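Local coordinates for uncharacterized protein (Sus scrofa, PDB 5BNF) that belongs to the CD38 family of disulfide-bonded proteins and combines a largely helical part with a part built on a parallel beta-sheet, at residues Asn99-Leu102 with Gly103-Asp107; Leu215-Gly219 with Lys220-Phe224. All coordinates share one frame; numbering follows the deposited sequence.

Contact 1. Residues Asn99-Leu102 with Gly103-Asp107; sequences NTLL and GYIAD
Thr100 OG1 takes part in two hydrogen bonds at the start of helix 101-106, accepting from Gly103 N at 3.3 Å (N-H...O 153°) and also paired with Leu97 O. Thr100 is thus the N-cap residue, its short hydroxyl standing in for the carbonyl that the first turn lacks. The first torsion, 63°, places OG1 over the backbone, flanked by its own N and carbonyl carbon, from which it can turn back onto the helix. Glycine suits the receiving end, for with no CB it brings nothing beyond its CA, 3.8 Å from OG1, to jostle the hydroxyl.

The regular helix follows. Ile105 N meets Leu101 O at 3.2 Å, while Tyr104 N makes a weak bond to the same oxygen. Ala106 N reaches Leu102 O at 3.3 Å. Beta-branched Ile105 straddles this turn: CG2 lies 3.5 Å from Leu101 O, and CG1 lies as close to Leu102 O. Ile105 CG2 and CD1 have only loose contact with Leu101 CD1 and Leu102 CD2, 4.4 and 4.5 Å away respectively. Leu101 and the ring of Tyr104 meet Tyr21 of helix 10-25, and Ile105 touches Cys18 of the same helix. Leu102 packs on Leu143 of helix 135-149 and on helix 59-64, and small Ala106 lets Phe139 and Trp140 approach, wedging this short helix among three others.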
loop_
_atom_site.group_PDB
_atom_site.type_symbol
_atom_site.label_atom_id
_atom_site.label_comp_id
_atom_site.label_asym_id
_atom_site.label_seq_id
_atom_site.Cartn_x
_atom_site.Cartn_y
_atom_site.Cartn_z
ATOM N N ASN A 99 -4.786 -5.388 -4.025
ATOM C CA ASN A 99 -5.354 -6.134 -5.147
ATOM C C ASN A 99 -4.438 -6.111 -6.365
ATOM O O ASN A 99 -4.728 -6.738 -7.380
ATOM C CB ASN A 99 -6.741 -5.597 -5.518
ATOM C CG ASN A 99 -7.752 -5.775 -4.403
ATOM O OD1 ASN A 99 -7.879 -6.857 -3.833
ATOM N ND2 ASN A 99 -8.486 -4.712 -4.093
ATOM N N THR A 100 -3.328 -5.388 -6.263
ATOM C CA THR A 100 -2.368 -5.323 -7.357
ATOM C C THR A 100 -1.454 -6.526 -7.201
ATOM O O THR A 100 -1.419 -7.147 -6.143
ATOM C CB THR A 100 -1.512 -4.056 -7.293
ATOM O OG1 THR A 100 -0.724 -4.065 -6.094
ATOM C CG2 THR A 100 -2.398 -2.830 -7.304
ATOM N N LEU A 101 -0.717 -6.851 -8.258
ATOM C CA LEU A 101 0.201 -7.987 -8.243
ATOM C C LEU A 101 1.143 -7.988 -7.032
ATOM O O LEU A 101 1.122 -8.914 -6.219
ATOM C CB LEU A 101 1.024 -8.003 -9.537
ATOM C CG LEU A 101 2.065 -9.120 -9.673
ATOM C CD1 LEU A 101 1.440 -10.476 -9.378
ATOM C CD2 LEU A 101 2.640 -9.087 -11.075
ATOM N N LEU A 102 1.962 -6.948 -6.912
ATOM C CA LEU A 102 2.911 -6.848 -5.803
ATOM C C LEU A 102 2.287 -6.764 -4.410
ATOM O O LEU A 102 2.755 -7.410 -3.473
ATOM C CB LEU A 102 3.844 -5.658 -6.032
ATOM C CG LEU A 102 4.815 -5.895 -7.188
ATOM C CD1 LEU A 102 5.575 -4.620 -7.511
ATOM C CD2 LEU A 102 5.767 -7.026 -6.815
ATOM N N GLY A 103 1.231 -5.974 -4.266
ATOM C CA GLY A 103 0.600 -5.864 -2.966
ATOM C C GLY A 103 -0.083 -7.164 -2.598
ATOM O O GLY A 103 -0.243 -7.496 -1.420
ATOM N N TYR A 104 -0.465 -7.912 -3.626
ATOM C CA TYR A 104 -1.162 -9.176 -3.459
ATOM C C TYR A 104 -0.302 -10.297 -2.882
ATOM O O TYR A 104 -0.717 -11.002 -1.958
ATOM C CB TYR A 104 -1.733 -9.626 -4.806
ATOM C CG TYR A 104 -2.330 -11.006 -4.768
ATOM C CD1 TYR A 104 -3.528 -11.249 -4.098
ATOM C CD2 TYR A 104 -1.678 -12.081 -5.365
ATOM C CE1 TYR A 104 -4.060 -12.526 -4.022
ATOM C CE2 TYR A 104 -2.202 -13.362 -5.294
ATOM C CZ TYR A 104 -3.392 -13.577 -4.621
ATOM O OH TYR A 104 -3.908 -14.846 -4.544
ATOM N N ILE A 105 0.890 -10.476 -3.437
ATOM C CA ILE A 105 1.765 -11.534 -2.966
ATOM C C ILE A 105 2.460 -11.209 -1.647
ATOM O O ILE A 105 2.680 -12.101 -0.828
ATOM C CB ILE A 105 2.826 -11.878 -4.021
ATOM C CG1 ILE A 105 3.805 -10.722 -4.178
ATOM C CG2 ILE A 105 2.152 -12.158 -5.355
ATOM C CD1 ILE A 105 5.018 -11.075 -5.011
ATOM N N ALA A 106 2.782 -9.937 -1.429
ATOM C CA ALA A 106 3.468 -9.530 -0.207
ATOM C C ALA A 106 2.541 -9.350 0.992
ATOM O O ALA A 106 2.971 -9.457 2.143
ATOM C CB ALA A 106 4.240 -8.248 -0.462
ATOM N N ASP A 107 1.267 -9.097 0.718
ATOM C CA ASP A 107 0.280 -8.873 1.764
ATOM C C ASP A 107 0.391 -9.775 2.996
ATOM O O ASP A 107 0.454 -10.997 2.881
ATOM C CB ASP A 107 -1.121 -8.980 1.165
ATOM C CG ASP A 107 -2.194 -8.498 2.114
ATOM O OD1 ASP A 107 -2.002 -7.429 2.732
ATOM O OD2 ASP A 107 -3.232 -9.178 2.234
#

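Contact 2. Residues Leu215-Gly219 with Lys220-Phe224; sequences LILRG and KNIKF
A Schellman motif ends helix 208-219 here and turns the chain into strand 223-229, the last step of the beta-alpha-beta unit that starts with strand 186-194. Its two defining bonds run from Ile222 N to Leu217 O, 3.0 Å, and from Asn221 N to Arg218 O, also 3.0 Å. Asn221, the C-prime residue, has a positive phi of 60°, a left-handed backbone conformation that asparagine adopts more readily than most residues with a side chain.

Leu217 O takes a second donor, Lys220 N at 3.1 Å, and the two N-H groups arrive from opposite faces of the carbonyl plane. Neither lies in that plane: Ile222 N is tilted from it by 31°, whereas Lys220 N stands well above it. Asn221 N likewise comes from above the carbonyl plane of Arg218.

Beside these bonds runs the hydrophobic contact that commonly accompanies the motif. Leu217 CD2 meets Ile222 CG2 at 3.9 Å, the two side chains crossing at a slant; Ile222 CG2 is anti to its backbone N, while CG1, at chi1 -68°, is anti to the carbonyl carbon. The other leucine branch serves the strand: Leu217 CD1 approaches Phe224 CD1 to 3.2 Å, a tight fit, with the side chains at about a right angle. A branched leucine can therefore touch the turn and the strand at once. Phe224 also packs on Leu189 and Ala191 of strand 186-194, and Lys220 extends away so that NZ bonds to His179 O.

Chemically, the division is plain: Ile222 N and Lys220 N satisfy Leu217 O and Asn221 N serves Arg218 O, while apolar Leu217, Ile222 and Phe224 pack together beside the turn, which probably helps hold its path.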
loop_
_atom_site.group_PDB
_atom_site.type_symbol
_atom_site.label_atom_id
_atom_site.label_comp_id
_atom_site.label_asym_id
_atom_site.label_seq_id
_atom_site.Cartn_x
_atom_site.Cartn_y
_atom_site.Cartn_z
ATOM N N LEU A 215 -7.880 20.779 1.988
ATOM C CA LEU A 215 -6.902 21.829 1.690
ATOM C C LEU A 215 -5.726 21.277 0.900
ATOM O O LEU A 215 -5.201 21.941 0.013
ATOM C CB LEU A 215 -6.420 22.491 2.980
ATOM C CG LEU A 215 -7.198 23.729 3.449
ATOM C CD1 LEU A 215 -8.691 23.603 3.163
ATOM C CD2 LEU A 215 -6.948 23.914 4.928
ATOM N N ILE A 216 -5.312 20.059 1.217
ATOM C CA ILE A 216 -4.226 19.441 0.476
ATOM C C ILE A 216 -4.611 19.376 -0.999
ATOM O O ILE A 216 -3.850 19.787 -1.864
ATOM C CB ILE A 216 -3.962 18.009 0.961
ATOM C CG1 ILE A 216 -3.271 18.037 2.331
ATOM C CG2 ILE A 216 -3.152 17.255 -0.088
ATOM C CD1 ILE A 216 -3.101 16.661 2.971
ATOM N N LEU A 217 -5.810 18.870 -1.268
ATOM C CA LEU A 217 -6.306 18.715 -2.626
ATOM C C LEU A 217 -6.606 20.006 -3.382
ATOM O O LEU A 217 -6.325 20.098 -4.570
ATOM C CB LEU A 217 -7.544 17.818 -2.607
ATOM C CG LEU A 217 -7.200 16.397 -2.168
ATOM C CD1 LEU A 217 -8.435 15.674 -1.684
ATOM C CD2 LEU A 217 -6.561 15.661 -3.331
ATOM N N ARG A 218 -7.185 20.996 -2.710
ATOM C CA ARG A 218 -7.491 22.261 -3.372
ATOM C C ARG A 218 -6.207 23.010 -3.722
ATOM O O ARG A 218 -6.203 23.878 -4.596
ATOM C CB ARG A 218 -8.362 23.153 -2.483
ATOM C CG ARG A 218 -9.857 22.865 -2.542
ATOM C CD ARG A 218 -10.625 23.859 -1.676
ATOM N NE ARG A 218 -11.429 24.801 -2.456
ATOM C CZ ARG A 218 -12.668 24.563 -2.878
ATOM N NH1 ARG A 218 -13.262 23.411 -2.595
ATOM N NH2 ARG A 218 -13.318 25.482 -3.581
ATOM N N GLY A 219 -5.119 22.681 -3.036
ATOM C CA GLY A 219 -3.860 23.345 -3.316
ATOM C C GLY A 219 -3.410 23.016 -4.722
ATOM O O GLY A 219 -2.737 23.813 -5.375
ATOM N N LYS A 220 -3.798 21.829 -5.182
ATOM C CA LYS A 220 -3.460 21.331 -6.513
ATOM C C LYS A 220 -4.656 21.447 -7.465
ATOM O O LYS A 220 -4.675 20.829 -8.526
ATOM C CB LYS A 220 -3.051 19.857 -6.423
ATOM C CG LYS A 220 -1.943 19.531 -5.429
ATOM C CD LYS A 220 -1.810 18.014 -5.287
ATOM C CE LYS A 220 -0.416 17.568 -4.852
ATOM N NZ LYS A 220 -0.303 16.077 -4.854
ATOM N N ASN A 221 -5.660 22.224 -7.079
ATOM C CA ASN A 221 -6.849 22.391 -7.905
ATOM C C ASN A 221 -7.593 21.082 -8.166
ATOM O O ASN A 221 -8.472 21.024 -9.031
ATOM C CB ASN A 221 -6.494 23.058 -9.240
ATOM C CG ASN A 221 -6.301 24.558 -9.108
ATOM O OD1 ASN A 221 -7.165 25.262 -8.583
ATOM N ND2 ASN A 221 -5.173 25.056 -9.593
ATOM N N ILE A 222 -7.237 20.029 -7.435
ATOM C CA ILE A 222 -7.921 18.752 -7.585
ATOM C C ILE A 222 -9.255 18.801 -6.854
ATOM O O ILE A 222 -9.314 19.158 -5.679
ATOM C CB ILE A 222 -7.120 17.593 -6.995
ATOM C CG1 ILE A 222 -5.861 17.355 -7.827
ATOM C CG2 ILE A 222 -7.996 16.337 -6.945
ATOM C CD1 ILE A 222 -5.015 16.215 -7.323
ATOM N N LYS A 223 -10.322 18.427 -7.550
ATOM C CA LYS A 223 -11.649 18.434 -6.965
ATOM C C LYS A 223 -11.744 17.415 -5.828
ATOM O O LYS A 223 -11.106 16.360 -5.857
ATOM C CB LYS A 223 -12.699 18.157 -8.051
ATOM C CG LYS A 223 -12.666 19.165 -9.219
ATOM C CD LYS A 223 -13.685 18.817 -10.305
ATOM C CE LYS A 223 -13.651 19.798 -11.478
ATOM N NZ LYS A 223 -12.320 19.891 -12.139
ATOM N N PHE A 224 -12.537 17.758 -4.821
ATOM C CA PHE A 224 -12.731 16.920 -3.647
ATOM C C PHE A 224 -14.193 16.896 -3.216
ATOM O O PHE A 224 -14.896 17.897 -3.318
ATOM C CB PHE A 224 -11.887 17.456 -2.487
ATOM C CG PHE A 224 -12.100 16.727 -1.187
ATOM C CD1 PHE A 224 -11.571 15.454 -0.989
ATOM C CD2 PHE A 224 -12.828 17.312 -0.160
ATOM C CE1 PHE A 224 -11.766 14.782 0.215
ATOM C CE2 PHE A 224 -13.022 16.643 1.045
ATOM C CZ PHE A 224 -12.490 15.377 1.229
#

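In the fold
The two contacts are separate, with centres 29 Å apart and nearest atoms about 19 Å apart. Contact 1 comes first along the chain and lies on helix 101-106, buried among helices 10-25, 59-64 and 135-149, its centre about 9 Å from the centre of the chain. Contact 2 follows near the C-terminal end, its centre about 22 Å from that of the chain, where helix 208-219 hands over to strand 223-229, an outer strand of the parallel sheet within this chain. They share no helix or strand, though they belong to one chain of the ADP-ribosyl cyclase family. One shows how a helix is begun within the helical part, the other how a helix is ended at the sheet's edge.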